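Long-range contacts in D-lactate dehydrogenase (Fermentative) (Pseudomonas aeruginosa, PDB 6ABJ), which probably reduces pyruvate to D-lactate with NADH, reversibly, as a tetrameric member of the D-isomer specific 2-hydroxyacid dehydrogenase family: residues P109-P114 / R340-R344; Y116-V121 / A313-A319; T131-R135 / G269-L273; R162-T168 / C184-D190; T227-A233 / A252-A258. Residues are numbered along the deposited sequence.

Interaction 1 of 5, residues P109-P114 / R340-R344; sequences PVVHVP and RNRVR
How a chain terminus is fastened to a sheet edge is well illustrated where the C-terminal residues 340-344 run past strand 110-111, an outermost strand of the parallel sheet that also holds strand 87-90. Val110 and Val111 are extended, whereas Asn341 adopts positive phi (51/42), a kink that presents its carbonyl to the strand. A single bridge pairs Val111 with Arg342, CA to CA 4.3 Å, and the touching parts run 101° apart. Two backbone bonds hold it: Val343 N donates to Val110 O at 2.8 Å, almost linearly, and His112 N to Asn341 O at 3.1 Å. Both acceptors also receive a CA-H...O contact, Arg342 CA to Val110 O at 3.4 Å and Val111 CA to Asn341 O at 3.2 Å. A water accepts from Val110 N at 2.9 Å and donates to Val343 O at 2.7 Å. Val343 (t) sets CG2 over the imidazole face of His112 (p), 3.9 Å from the ring centroid, a CH-pi contact. Pro109 CB lies over the Arg342 guanidinium, 3.4 Å from NH2. Two polar side chains find partners in neighbouring elements: His112 ND1 bonds with Ala93 O, and Asn341 ND2 with Asn330 OD1 of helix 317-335. Backbone amides and carbonyls therefore carry the polar pairing, one pair through water, while side chains contribute mainly apolar cover and ties to neighbouring elements.

Interaction 2 of 5, residues Y116-V121 / A313-A319; sequences YSPHAV and AFLTREA. With ACT (acetate ion), chain D.
Two helix starts meet at the hinge-like junction between the two domains of a D-2-hydroxyacid dehydrogenase, and small side chains let them come close. Ser117 (t) is the N-cap of helix 118-134, its OG accepting from Ala120 N at 3.3 Å; Thr316 (p) is the N-cap of helix 317-335, its OG1 accepting from Ala319 N at 3.1 Å and also bonding with Asp157 of the second subunit. Nearest CA pairs are Ser117-Ala319 (5.3 Å), Ala120-Phe314 (5.4 Å) and Val121-Ala313 (4.6 Å). Ala120 CB is the central bump, 3.7 Å from both Ala319 CB and Thr316 OG1, while Ser117 CB closes on Ala319 CB at 3.6 Å. On the next position Val121 (t) fits CG1 against Ala313 CB at 3.8 Å, and its CG2 lies 4.3 Å from Phe314 CB. Ala120 O and Ala313 O, 3.1 Å apart, are two acceptors brought together, each bonded by Arg134 of the second subunit. Beside this tight seam, the broad rings of Tyr116 (m) and Phe314 (p) lie face to face, centroids 4.0 Å apart and planes at 17°. Phe314 belongs to the NADH site, which is empty in this chain. A water bridges the two helix starts, accepting from Ser117 N and donating to Ala319 O, both at 2.9 Å. At the far end of its ring, Tyr116 OH donates to OXT of an acetate ion, probably from the crystallisation liquor, at 2.6 Å.

Interaction 3 of 5, residues T131-R135 / G269-L273; sequences TLNRR and GYLGL
An arginine just past a helix end, whose NH1 serves both a helix carbonyl and a tyrosine hydroxyl of a strand, is the striking feature here. Helix 118-134 ends in a Schellman motif, with Arg135 at positive phi (54/40) as the C-prime residue and a weak bond from Arg135 N to Leu132 O at 3.4 Å. The Arg135 side chain (m, p, t) then folds back so that NH1 donates to both Asn133 O at 2.8 Å and Tyr270 OH at 2.9 Å. Its NH2 gives a hydrogen to a water at 2.8 Å. Tyr270 (m) reaches from strand 268-273 towards the helix, and Leu132 CB packs on its CD2 at 4.0 Å. The nearest CA atoms, Leu132 and Tyr270, are 6.8 Å apart. Leu132 (m, t) brings CD1 to 3.6 Å from Gly272 N; an ideal CB on Gly272 would lie only 3.1 Å from Leu132 CD1, a tight fit that glycine avoids. The contact seats a helix on the parallel sheet of the Rossmann-type domain. One guanidinium thus joins helix end and strand through neutral oxygen acceptors, with no charge partner among them.

Interaction 4 of 5, residues R162-T168 / C184-D190; sequences RVGVIGT and CELLAYD
The apolar centre lies on the face carrying Val163, Val165, Leu186 and Ala188: Leu186 CD1 reaches Val165 CG2 at 3.6 Å and Val163 CG1 at 4.2 Å, beneath Phe175 and Ala176 of helix 170-181. Ile166 and Tyr189 meet on the other face, CG2 to CD2 at 4.3 Å. Strands 162-166 and 185-189 run parallel, axes 4.5 Å apart at 25°, with Arg162 beside Glu185 and Ile166 beside Tyr189. Five backbone bonds alternate between them: Val163 N-Glu185 O (3.0 Å), Leu187 N-Val163 O (2.8 Å), Val165 N-Leu187 O (2.8 Å), Tyr189 N-Val165 O (2.9 Å) and Gly167 N-Tyr189 O (2.9 Å). This is the beta-alpha-beta crossover of a Rossmann fold, and Gly167, at 102/111, fits the start of a GxGxxG turn. At one end Arg162 NE forms a salt bridge with Glu185 OE1 at 3.2 Å; at the other, Thr168 N donates to Asp190 OD2 at 2.8 Å. Asp190 binds NADH in this protein; this hydrogen bond, with that from Tyr192 N to OD1, is consistent with a carboxylate held in place for the cofactor.

Interaction 5 of 5, residues T227-A233 / A252-A258; sequences TRHLIDA and ALVNAAA
Thr227 opens a type II turn that closes with Leu230 N donating to Thr227 O at 3.0 Å; Thr227 O also lies 3.5 Å from Leu253 CD2. Arg228 points its CA-to-CB bond away, and its guanidinium pairs with Glu277. His229, at positive phi (52/37), sends N to Ala252 O at 2.7 Å, while its ring (m) takes Asn255 CB over one face, 4.0 Å from the centroid, a CH-pi contact; NE2 bonds with Glu277. The contact joins two connections of the Rossmann-type NAD domain: residues 227-233 lead from strand 216-219 into helix 233-238, and residues 252-258, which follow strand 243-247, run from a 3-10 turn into helix 256-265. Leu230 packs mostly outside this pair, on Arg235. Ile231 makes a single bridge with Val254, CA to CA 4.6 Å: its N donates to Leu253 O at 2.9 Å, its O accepts from Asn255 N at 2.9 Å, and its CB touches Val254 CG2 at 3.4 Å. Asp232 N-caps helix 233-238 by accepting from Arg235 N. Ala233 CB rests 4.0 Å from Ala258 CB.

Taken together, the five contacts show how a two-domain dehydrogenase is tied at successive levels. Interaction 1 joins the chain terminus to the sheet of one domain; interactions 3, 4 and 5 lie in the cofactor domain, their centres about 18 to 19 Å apart, and interaction 2 sits between, about 20 Å from the centres of both 1 and 3. Interactions 2 and 3 share helix 118-134 and both touch the second subunit, reciprocally through Arg134. Interactions 4 and 5 meet directly, Ile166 CG2 to Leu230 CD2 at 3.9 Å. NADH-binding residues occur in two of them, Phe314 in interaction 2 and Asp190 in interaction 4, whose centres are about 21 Å apart.

Interaction 1 of 5, residues P109-P114 / R340-R344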
# COMPACT_ATOMS: atom_id res chain seq x y z
N PRO B 109 1.87 -39.62 -22.33
CA PRO B 109 2.50 -39.78 -21.01
C PRO B 109 2.70 -38.41 -20.34
O PRO B 109 2.68 -37.37 -21.02
CB PRO B 109 3.84 -40.45 -21.31
CG PRO B 109 4.11 -40.18 -22.76
CD PRO B 109 2.81 -39.86 -23.44
N VAL B 110 2.78 -38.43 -19.02
CA VAL B 110 2.87 -37.23 -18.23
C VAL B 110 4.07 -37.39 -17.35
O VAL B 110 4.24 -38.43 -16.72
CB VAL B 110 1.60 -37.04 -17.36
CG1 VAL B 110 1.81 -35.84 -16.44
CG2 VAL B 110 0.38 -36.80 -18.27
N VAL B 111 4.95 -36.41 -17.33
CA VAL B 111 6.05 -36.43 -16.39
C VAL B 111 6.01 -35.16 -15.50
O VAL B 111 5.38 -34.19 -15.86
CB VAL B 111 7.40 -36.53 -17.12
CG1 VAL B 111 7.49 -37.95 -17.72
CG2 VAL B 111 7.60 -35.41 -18.10
N HIS B 112 6.71 -35.20 -14.39
CA HIS B 112 6.73 -34.06 -13.47
C HIS B 112 8.01 -33.97 -12.66
O HIS B 112 8.90 -34.82 -12.76
CB HIS B 112 5.54 -34.20 -12.53
CG HIS B 112 5.75 -35.14 -11.40
ND1 HIS B 112 5.12 -34.96 -10.18
CD2 HIS B 112 6.41 -36.32 -11.31
CE1 HIS B 112 5.44 -35.97 -9.38
NE2 HIS B 112 6.24 -36.79 -10.03
N VAL B 113 8.10 -32.92 -11.84
CA VAL B 113 9.18 -32.71 -10.91
C VAL B 113 8.80 -33.40 -9.61
O VAL B 113 7.77 -33.05 -9.01
CB VAL B 113 9.40 -31.18 -10.71
CG1 VAL B 113 10.54 -30.97 -9.73
CG2 VAL B 113 9.68 -30.54 -12.06
N PRO B 114 9.64 -34.35 -9.10
CA PRO B 114 9.21 -35.11 -7.96
C PRO B 114 9.14 -34.30 -6.66
O PRO B 114 8.33 -34.62 -5.82
CB PRO B 114 10.26 -36.21 -7.83
CG PRO B 114 11.44 -35.76 -8.61
CD PRO B 114 11.00 -34.68 -9.54
N ARG B 340 11.22 -42.02 -16.40
CA ARG B 340 11.78 -41.10 -15.41
C ARG B 340 10.65 -40.10 -15.02
O ARG B 340 10.09 -39.41 -15.86
CB ARG B 340 13.02 -40.40 -15.94
CG ARG B 340 13.60 -39.35 -14.97
CD ARG B 340 15.07 -38.98 -15.19
NE ARG B 340 15.84 -40.21 -15.41
CZ ARG B 340 17.10 -40.26 -15.81
NH1 ARG B 340 17.79 -39.15 -16.01
NH2 ARG B 340 17.69 -41.46 -15.99
N ASN B 341 10.30 -40.16 -13.75
CA ASN B 341 9.31 -39.25 -13.11
C ASN B 341 8.00 -39.21 -13.90
O ASN B 341 7.38 -38.18 -14.09
CB ASN B 341 9.90 -37.85 -12.98
CG ASN B 341 11.11 -37.82 -12.06
OD1 ASN B 341 11.08 -38.41 -10.98
ND2 ASN B 341 12.17 -37.12 -12.47
N ARG B 342 7.56 -40.37 -14.33
CA ARG B 342 6.28 -40.45 -14.99
C ARG B 342 5.22 -40.44 -13.93
O ARG B 342 5.36 -41.06 -12.88
CB ARG B 342 6.12 -41.79 -15.72
CG ARG B 342 7.03 -42.11 -16.87
CD ARG B 342 6.55 -41.39 -18.11
NE ARG B 342 5.66 -42.22 -18.95
CZ ARG B 342 6.05 -42.91 -20.02
NH1 ARG B 342 7.33 -42.93 -20.40
NH2 ARG B 342 5.15 -43.55 -20.74
N VAL B 343 4.09 -39.85 -14.27
CA VAL B 343 2.93 -39.89 -13.43
C VAL B 343 1.95 -40.81 -14.08
O VAL B 343 1.62 -40.61 -15.22
CB VAL B 343 2.24 -38.50 -13.40
CG1 VAL B 343 1.08 -38.52 -12.42
CG2 VAL B 343 3.24 -37.44 -12.99
N ARG B 344 1.46 -41.80 -13.37
CA ARG B 344 0.56 -42.78 -13.93
C ARG B 344 -0.78 -42.69 -13.16
O ARG B 344 -0.80 -42.38 -11.97
CB ARG B 344 1.17 -44.19 -13.76
CG ARG B 344 2.56 -44.33 -14.40
CD ARG B 344 3.15 -45.74 -14.25
NE ARG B 344 4.51 -45.79 -14.77
CZ ARG B 344 4.83 -46.09 -16.05
NH1 ARG B 344 3.88 -46.38 -16.91
NH2 ARG B 344 6.08 -46.10 -16.49
O HOH W 1 2.37 -40.97 -17.79

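Interaction 2 of 5, residues Y116-V121 / A313-A319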
# COMPACT_ATOMS: atom_id res chain seq x y z
N TYR B 116 10.50 -30.12 -4.79
CA TYR B 116 11.16 -28.85 -4.92
C TYR B 116 12.35 -28.79 -3.99
O TYR B 116 12.40 -29.53 -3.01
CB TYR B 116 10.18 -27.73 -4.57
CG TYR B 116 8.99 -27.63 -5.52
CD1 TYR B 116 9.19 -27.45 -6.87
CD2 TYR B 116 7.67 -27.76 -5.06
CE1 TYR B 116 8.12 -27.34 -7.74
CE2 TYR B 116 6.62 -27.70 -5.95
CZ TYR B 116 6.86 -27.49 -7.28
OH TYR B 116 5.82 -27.41 -8.18
N SER B 117 13.32 -27.95 -4.33
CA SER B 117 14.50 -27.68 -3.52
C SER B 117 14.16 -27.44 -2.04
O SER B 117 13.40 -26.49 -1.70
CB SER B 117 15.16 -26.40 -4.03
OG SER B 117 16.10 -25.84 -3.12
N PRO B 118 14.75 -28.24 -1.16
CA PRO B 118 14.38 -28.14 0.24
C PRO B 118 14.91 -26.88 0.87
O PRO B 118 14.23 -26.33 1.72
CB PRO B 118 14.99 -29.39 0.88
CG PRO B 118 16.06 -29.84 -0.09
CD PRO B 118 15.59 -29.45 -1.43
N HIS B 119 16.10 -26.42 0.50
CA HIS B 119 16.56 -25.14 1.04
C HIS B 119 15.69 -23.96 0.64
O HIS B 119 15.39 -23.11 1.48
CB HIS B 119 18.00 -24.87 0.68
CG HIS B 119 18.94 -25.78 1.38
ND1 HIS B 119 19.26 -25.62 2.70
CD2 HIS B 119 19.59 -26.90 0.96
CE1 HIS B 119 20.09 -26.59 3.07
NE2 HIS B 119 20.30 -27.37 2.03
N ALA B 120 15.29 -23.89 -0.61
CA ALA B 120 14.46 -22.78 -1.06
C ALA B 120 13.16 -22.73 -0.26
O ALA B 120 12.76 -21.64 0.22
CB ALA B 120 14.16 -22.87 -2.54
N VAL B 121 12.50 -23.88 -0.13
CA VAL B 121 11.22 -23.96 0.54
C VAL B 121 11.32 -23.71 2.05
O VAL B 121 10.55 -22.95 2.62
CB VAL B 121 10.45 -25.27 0.20
CG1 VAL B 121 9.09 -25.30 0.91
CG2 VAL B 121 10.21 -25.35 -1.31
N ALA B 313 7.43 -20.46 -2.64
CA ALA B 313 8.49 -21.04 -1.80
C ALA B 313 9.64 -21.67 -2.57
O ALA B 313 10.75 -21.65 -2.09
CB ALA B 313 7.93 -22.07 -0.82
N PHE B 314 9.36 -22.15 -3.79
CA PHE B 314 10.45 -22.62 -4.67
C PHE B 314 10.96 -21.59 -5.64
O PHE B 314 11.81 -21.91 -6.49
CB PHE B 314 10.04 -23.91 -5.40
CG PHE B 314 8.87 -23.76 -6.35
CD1 PHE B 314 9.07 -23.23 -7.61
CD2 PHE B 314 7.62 -24.19 -5.99
CE1 PHE B 314 8.03 -23.09 -8.48
CE2 PHE B 314 6.57 -24.11 -6.89
CZ PHE B 314 6.79 -23.56 -8.13
N LEU B 315 10.53 -20.32 -5.48
CA LEU B 315 10.88 -19.27 -6.41
C LEU B 315 12.20 -18.63 -6.05
O LEU B 315 12.27 -17.43 -5.65
CB LEU B 315 9.76 -18.21 -6.53
CG LEU B 315 9.76 -17.35 -7.81
CD1 LEU B 315 9.24 -18.13 -9.03
CD2 LEU B 315 8.99 -16.06 -7.66
N THR B 316 13.28 -19.40 -6.20
CA THR B 316 14.64 -18.89 -6.20
C THR B 316 15.36 -19.29 -7.49
O THR B 316 14.95 -20.24 -8.15
CB THR B 316 15.48 -19.42 -5.07
OG1 THR B 316 15.67 -20.84 -5.20
CG2 THR B 316 14.83 -19.14 -3.69
N ARG B 317 16.43 -18.63 -7.82
CA ARG B 317 17.13 -18.97 -9.04
C ARG B 317 17.63 -20.41 -9.07
O ARG B 317 17.46 -21.09 -10.02
CB ARG B 317 18.16 -17.92 -9.41
CG ARG B 317 17.49 -16.87 -10.27
CD ARG B 317 18.10 -15.49 -10.25
NE ARG B 317 17.13 -14.42 -10.51
CZ ARG B 317 16.23 -14.41 -11.48
NH1 ARG B 317 16.11 -15.40 -12.32
NH2 ARG B 317 15.43 -13.37 -11.62
N GLU B 318 18.16 -20.86 -7.97
CA GLU B 318 18.66 -22.20 -7.84
C GLU B 318 17.56 -23.24 -7.89
O GLU B 318 17.71 -24.31 -8.51
CB GLU B 318 19.48 -22.32 -6.56
CG GLU B 318 20.72 -21.42 -6.55
CD GLU B 318 20.46 -19.99 -6.00
OE1 GLU B 318 19.30 -19.63 -5.68
OE2 GLU B 318 21.42 -19.21 -5.90
N ALA B 319 16.45 -22.98 -7.24
CA ALA B 319 15.38 -23.93 -7.23
C ALA B 319 14.70 -24.01 -8.58
O ALA B 319 14.26 -25.12 -9.01
CB ALA B 319 14.35 -23.60 -6.12
C ACT D . 2.48 -27.28 -7.44
O ACT D . 1.35 -27.64 -7.06
OXT ACT D . 3.45 -28.07 -7.48
CH3 ACT D . 2.69 -25.86 -7.87
O HOH W 2 13.20 -26.93 -7.02

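Interaction 3 of 5, residues T131-R135 / G269-L273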
# COMPACT_ATOMS: atom_id res chain seq x y z
N THR B 131 8.85 -12.29 8.99
CA THR B 131 8.06 -11.17 8.60
C THR B 131 6.83 -11.03 9.53
O THR B 131 6.43 -9.91 9.87
CB THR B 131 7.68 -11.12 7.08
OG1 THR B 131 7.06 -9.85 6.83
CG2 THR B 131 6.69 -12.09 6.71
N LEU B 132 6.19 -12.14 9.84
CA LEU B 132 5.05 -12.09 10.71
C LEU B 132 5.44 -11.64 12.14
O LEU B 132 4.77 -10.81 12.74
CB LEU B 132 4.39 -13.47 10.80
CG LEU B 132 3.55 -13.91 9.57
CD1 LEU B 132 3.34 -15.41 9.58
CD2 LEU B 132 2.22 -13.15 9.64
N ASN B 133 6.54 -12.20 12.63
CA ASN B 133 6.98 -11.96 14.00
C ASN B 133 7.29 -10.45 14.16
O ASN B 133 6.77 -9.78 15.07
CB ASN B 133 8.21 -12.80 14.22
CG ASN B 133 8.80 -12.66 15.61
OD1 ASN B 133 8.67 -11.61 16.27
ND2 ASN B 133 9.56 -13.67 16.01
N ARG B 134 8.12 -9.93 13.26
CA ARG B 134 8.60 -8.59 13.37
C ARG B 134 7.68 -7.58 12.56
O ARG B 134 7.99 -6.38 12.45
CB ARG B 134 10.07 -8.46 12.98
CG ARG B 134 11.00 -9.49 13.66
CD ARG B 134 10.87 -9.45 15.18
NE ARG B 134 11.45 -8.25 15.65
CZ ARG B 134 12.70 -8.10 16.11
NH1 ARG B 134 13.50 -9.11 16.33
NH2 ARG B 134 13.10 -6.91 16.44
N ARG B 135 6.61 -8.10 11.99
CA ARG B 135 5.67 -7.28 11.24
C ARG B 135 6.35 -6.48 10.16
O ARG B 135 6.02 -5.31 9.93
CB ARG B 135 4.93 -6.33 12.19
CG ARG B 135 3.86 -7.00 13.02
CD ARG B 135 4.45 -7.58 14.29
NE ARG B 135 3.48 -7.61 15.38
CZ ARG B 135 3.44 -8.55 16.32
NH1 ARG B 135 4.31 -9.54 16.30
NH2 ARG B 135 2.52 -8.49 17.28
N GLY B 269 -2.52 -16.66 16.70
CA GLY B 269 -1.85 -15.37 16.72
C GLY B 269 -1.37 -14.91 15.37
O GLY B 269 -1.29 -13.72 15.13
N TYR B 270 -0.91 -15.85 14.55
CA TYR B 270 -0.30 -15.50 13.29
C TYR B 270 -0.52 -16.62 12.31
O TYR B 270 -0.57 -17.79 12.68
CB TYR B 270 1.22 -15.34 13.42
CG TYR B 270 1.78 -14.46 14.52
CD1 TYR B 270 1.87 -14.91 15.83
CD2 TYR B 270 2.29 -13.20 14.23
CE1 TYR B 270 2.42 -14.11 16.82
CE2 TYR B 270 2.83 -12.40 15.21
CZ TYR B 270 2.89 -12.86 16.51
OH TYR B 270 3.43 -12.06 17.48
N LEU B 271 -0.60 -16.25 11.04
CA LEU B 271 -0.64 -17.23 9.96
C LEU B 271 0.17 -16.84 8.74
O LEU B 271 0.03 -15.75 8.20
CB LEU B 271 -2.10 -17.47 9.56
CG LEU B 271 -2.36 -18.47 8.41
CD1 LEU B 271 -2.18 -19.89 8.86
CD2 LEU B 271 -3.74 -18.25 7.82
N GLY B 272 1.02 -17.78 8.29
CA GLY B 272 1.81 -17.64 7.09
C GLY B 272 1.44 -18.77 6.14
O GLY B 272 1.63 -19.91 6.50
N LEU B 273 0.91 -18.43 4.98
CA LEU B 273 0.57 -19.45 3.99
C LEU B 273 1.35 -19.21 2.72
O LEU B 273 1.42 -18.09 2.24
CB LEU B 273 -0.91 -19.39 3.63
CG LEU B 273 -1.95 -19.62 4.71
CD1 LEU B 273 -3.33 -19.49 4.03
CD2 LEU B 273 -1.82 -20.91 5.47
O HOH W 3 1.80 -9.87 19.58

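Interaction 4 of 5, residues R162-T168 / C184-D190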
# COMPACT_ATOMS: atom_id res chain seq x y z
N ARG B 162 9.58 -22.75 21.34
CA ARG B 162 9.32 -24.11 20.87
C ARG B 162 8.76 -24.06 19.48
O ARG B 162 7.75 -23.39 19.25
CB ARG B 162 8.31 -24.79 21.81
CG ARG B 162 8.96 -25.05 23.16
CD ARG B 162 8.00 -25.28 24.29
NE ARG B 162 8.84 -25.35 25.48
CZ ARG B 162 8.39 -25.21 26.72
NH1 ARG B 162 7.10 -25.00 26.93
NH2 ARG B 162 9.23 -25.36 27.75
N VAL B 163 9.40 -24.78 18.56
CA VAL B 163 9.04 -24.81 17.20
C VAL B 163 8.68 -26.26 16.88
O VAL B 163 9.51 -27.14 17.03
CB VAL B 163 10.20 -24.35 16.35
CG1 VAL B 163 9.89 -24.53 14.87
CG2 VAL B 163 10.55 -22.88 16.61
N GLY B 164 7.46 -26.48 16.45
CA GLY B 164 6.96 -27.81 16.16
C GLY B 164 6.89 -28.06 14.68
O GLY B 164 6.17 -27.38 13.92
N VAL B 165 7.63 -29.09 14.26
CA VAL B 165 7.73 -29.49 12.88
C VAL B 165 6.90 -30.71 12.64
O VAL B 165 7.19 -31.81 13.21
CB VAL B 165 9.17 -29.80 12.56
CG1 VAL B 165 9.33 -30.09 11.07
CG2 VAL B 165 10.06 -28.66 13.01
N ILE B 166 5.87 -30.55 11.83
CA ILE B 166 5.01 -31.63 11.51
C ILE B 166 5.43 -32.18 10.13
O ILE B 166 5.17 -31.58 9.09
CB ILE B 166 3.55 -31.18 11.52
CG1 ILE B 166 3.19 -30.78 12.96
CG2 ILE B 166 2.58 -32.30 11.07
CD1 ILE B 166 1.83 -30.18 13.05
N GLY B 167 6.10 -33.34 10.18
CA GLY B 167 6.63 -33.97 8.94
C GLY B 167 8.10 -33.69 8.85
O GLY B 167 8.52 -32.55 8.65
N THR B 168 8.90 -34.73 9.02
CA THR B 168 10.33 -34.57 9.08
C THR B 168 11.06 -35.26 7.92
O THR B 168 12.20 -35.68 8.08
CB THR B 168 10.92 -35.00 10.44
OG1 THR B 168 10.56 -36.37 10.75
CG2 THR B 168 10.40 -34.07 11.53
N CYS B 184 16.18 -22.26 18.89
CA CYS B 184 14.84 -22.68 19.23
C CYS B 184 14.93 -24.09 19.81
O CYS B 184 15.86 -24.84 19.52
CB CYS B 184 13.98 -22.69 17.98
SG CYS B 184 13.82 -21.07 17.20
N GLU B 185 13.92 -24.43 20.58
CA GLU B 185 13.75 -25.78 21.08
C GLU B 185 12.86 -26.48 20.07
O GLU B 185 11.66 -26.12 19.93
CB GLU B 185 13.07 -25.71 22.44
CG GLU B 185 12.87 -27.08 23.07
CD GLU B 185 12.15 -27.06 24.40
OE1 GLU B 185 11.93 -26.02 25.04
OE2 GLU B 185 11.78 -28.17 24.77
N LEU B 186 13.40 -27.50 19.40
CA LEU B 186 12.70 -28.20 18.34
C LEU B 186 11.84 -29.41 18.78
O LEU B 186 12.38 -30.34 19.40
CB LEU B 186 13.66 -28.72 17.32
CG LEU B 186 13.92 -27.77 16.15
CD1 LEU B 186 12.71 -27.63 15.26
CD2 LEU B 186 14.34 -26.42 16.67
N LEU B 187 10.56 -29.40 18.40
CA LEU B 187 9.60 -30.48 18.62
C LEU B 187 9.19 -31.00 17.28
O LEU B 187 9.13 -30.29 16.28
CB LEU B 187 8.37 -30.03 19.40
CG LEU B 187 8.65 -29.21 20.65
CD1 LEU B 187 7.35 -28.84 21.28
CD2 LEU B 187 9.53 -29.91 21.63
N ALA B 188 8.95 -32.29 17.21
CA ALA B 188 8.66 -32.91 15.94
C ALA B 188 7.64 -34.02 16.03
O ALA B 188 7.58 -34.77 16.99
CB ALA B 188 9.95 -33.47 15.39
N TYR B 189 6.87 -34.14 14.98
CA TYR B 189 5.96 -35.23 14.82
C TYR B 189 6.15 -35.82 13.43
O TYR B 189 6.12 -35.12 12.41
CB TYR B 189 4.49 -34.83 14.99
CG TYR B 189 3.60 -35.97 14.58
CD1 TYR B 189 3.41 -37.07 15.41
CD2 TYR B 189 3.02 -35.99 13.31
CE1 TYR B 189 2.66 -38.19 15.00
CE2 TYR B 189 2.27 -37.08 12.89
CZ TYR B 189 2.08 -38.15 13.72
OH TYR B 189 1.33 -39.19 13.23
N ASP B 190 6.37 -37.14 13.38
CA ASP B 190 6.35 -37.83 12.07
C ASP B 190 5.98 -39.29 12.35
O ASP B 190 6.45 -39.85 13.35
CB ASP B 190 7.70 -37.75 11.35
CG ASP B 190 7.61 -38.15 9.89
OD1 ASP B 190 7.61 -39.39 9.58
OD2 ASP B 190 7.59 -37.25 9.01

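Interaction 5 of 5, residues T227-A233 / A252-A258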
# COMPACT_ATOMS: atom_id res chain seq x y z
N THR B 227 -3.77 -36.95 6.23
CA THR B 227 -3.33 -35.57 6.58
C THR B 227 -4.21 -34.50 5.97
O THR B 227 -3.95 -33.30 6.15
CB THR B 227 -1.92 -35.34 6.12
OG1 THR B 227 -1.84 -35.57 4.71
CG2 THR B 227 -0.98 -36.31 6.81
N ARG B 228 -5.22 -34.89 5.21
CA ARG B 228 -6.13 -33.93 4.64
C ARG B 228 -6.86 -33.27 5.78
O ARG B 228 -7.39 -33.91 6.65
CB ARG B 228 -7.07 -34.54 3.59
CG ARG B 228 -8.52 -34.05 3.60
CD ARG B 228 -9.31 -34.47 2.40
NE ARG B 228 -9.26 -33.43 1.41
CZ ARG B 228 -10.20 -32.51 1.26
NH1 ARG B 228 -11.28 -32.50 2.03
NH2 ARG B 228 -10.05 -31.59 0.33
N HIS B 229 -6.88 -31.96 5.72
CA HIS B 229 -7.46 -31.15 6.79
C HIS B 229 -6.91 -31.52 8.15
O HIS B 229 -7.58 -31.43 9.16
CB HIS B 229 -8.97 -31.13 6.74
CG HIS B 229 -9.49 -30.36 5.57
ND1 HIS B 229 -10.81 -30.01 5.42
CD2 HIS B 229 -8.83 -29.78 4.53
CE1 HIS B 229 -10.95 -29.28 4.33
NE2 HIS B 229 -9.76 -29.15 3.76
N LEU B 230 -5.63 -31.85 8.19
CA LEU B 230 -4.97 -32.13 9.50
C LEU B 230 -5.21 -31.00 10.47
O LEU B 230 -5.61 -31.21 11.60
CB LEU B 230 -3.48 -32.34 9.32
CG LEU B 230 -2.73 -32.83 10.55
CD1 LEU B 230 -3.08 -34.29 10.75
CD2 LEU B 230 -1.25 -32.69 10.32
N ILE B 231 -4.98 -29.76 10.01
CA ILE B 231 -5.32 -28.63 10.88
C ILE B 231 -6.75 -28.18 10.59
O ILE B 231 -7.00 -27.50 9.61
CB ILE B 231 -4.37 -27.44 10.68
CG1 ILE B 231 -2.89 -27.85 10.80
CG2 ILE B 231 -4.70 -26.35 11.68
CD1 ILE B 231 -2.48 -28.47 12.10
N ASP B 232 -7.66 -28.61 11.43
CA ASP B 232 -9.06 -28.37 11.27
C ASP B 232 -9.42 -27.66 12.53
O ASP B 232 -8.55 -27.35 13.30
CB ASP B 232 -9.85 -29.70 11.09
CG ASP B 232 -9.63 -30.70 12.24
OD1 ASP B 232 -9.11 -30.32 13.31
OD2 ASP B 232 -10.03 -31.90 12.06
N ALA B 233 -10.69 -27.41 12.78
CA ALA B 233 -11.06 -26.63 13.95
C ALA B 233 -10.62 -27.21 15.30
O ALA B 233 -10.39 -26.47 16.29
CB ALA B 233 -12.56 -26.41 13.93
N ALA B 252 -4.37 -28.35 1.15
CA ALA B 252 -5.41 -29.17 1.77
C ALA B 252 -5.01 -29.69 3.15
O ALA B 252 -5.79 -30.39 3.77
CB ALA B 252 -5.82 -30.34 0.82
N LEU B 253 -3.78 -29.42 3.60
CA LEU B 253 -3.37 -29.81 5.00
C LEU B 253 -4.17 -29.08 6.03
O LEU B 253 -4.26 -29.47 7.19
CB LEU B 253 -1.87 -29.60 5.22
CG LEU B 253 -0.90 -30.45 4.43
CD1 LEU B 253 0.55 -30.10 4.71
CD2 LEU B 253 -1.09 -31.96 4.65
N VAL B 254 -4.79 -27.97 5.61
CA VAL B 254 -5.49 -27.14 6.54
C VAL B 254 -6.92 -26.86 6.05
O VAL B 254 -7.18 -26.83 4.85
CB VAL B 254 -4.66 -25.84 6.72
CG1 VAL B 254 -5.09 -24.79 5.74
CG2 VAL B 254 -4.85 -25.32 8.10
N ASN B 255 -7.83 -26.69 6.98
CA ASN B 255 -9.16 -26.27 6.68
C ASN B 255 -9.22 -24.77 6.87
O ASN B 255 -9.48 -24.27 7.94
CB ASN B 255 -10.21 -26.94 7.59
CG ASN B 255 -11.63 -26.68 7.15
OD1 ASN B 255 -11.88 -25.98 6.15
ND2 ASN B 255 -12.58 -27.16 7.94
N ALA B 256 -9.03 -24.08 5.77
CA ALA B 256 -8.87 -22.62 5.80
C ALA B 256 -10.03 -21.93 6.44
O ALA B 256 -9.89 -20.97 7.20
CB ALA B 256 -8.65 -22.11 4.40
N ALA B 257 -11.22 -22.47 6.20
CA ALA B 257 -12.39 -21.93 6.80
C ALA B 257 -12.30 -21.86 8.31
O ALA B 257 -12.79 -20.93 8.87
CB ALA B 257 -13.65 -22.74 6.35
N ALA B 258 -11.75 -22.89 8.96
CA ALA B 258 -11.59 -22.91 10.45
C ALA B 258 -10.52 -21.92 11.01
O ALA B 258 -10.55 -21.49 12.15
CB ALA B 258 -11.16 -24.33 10.86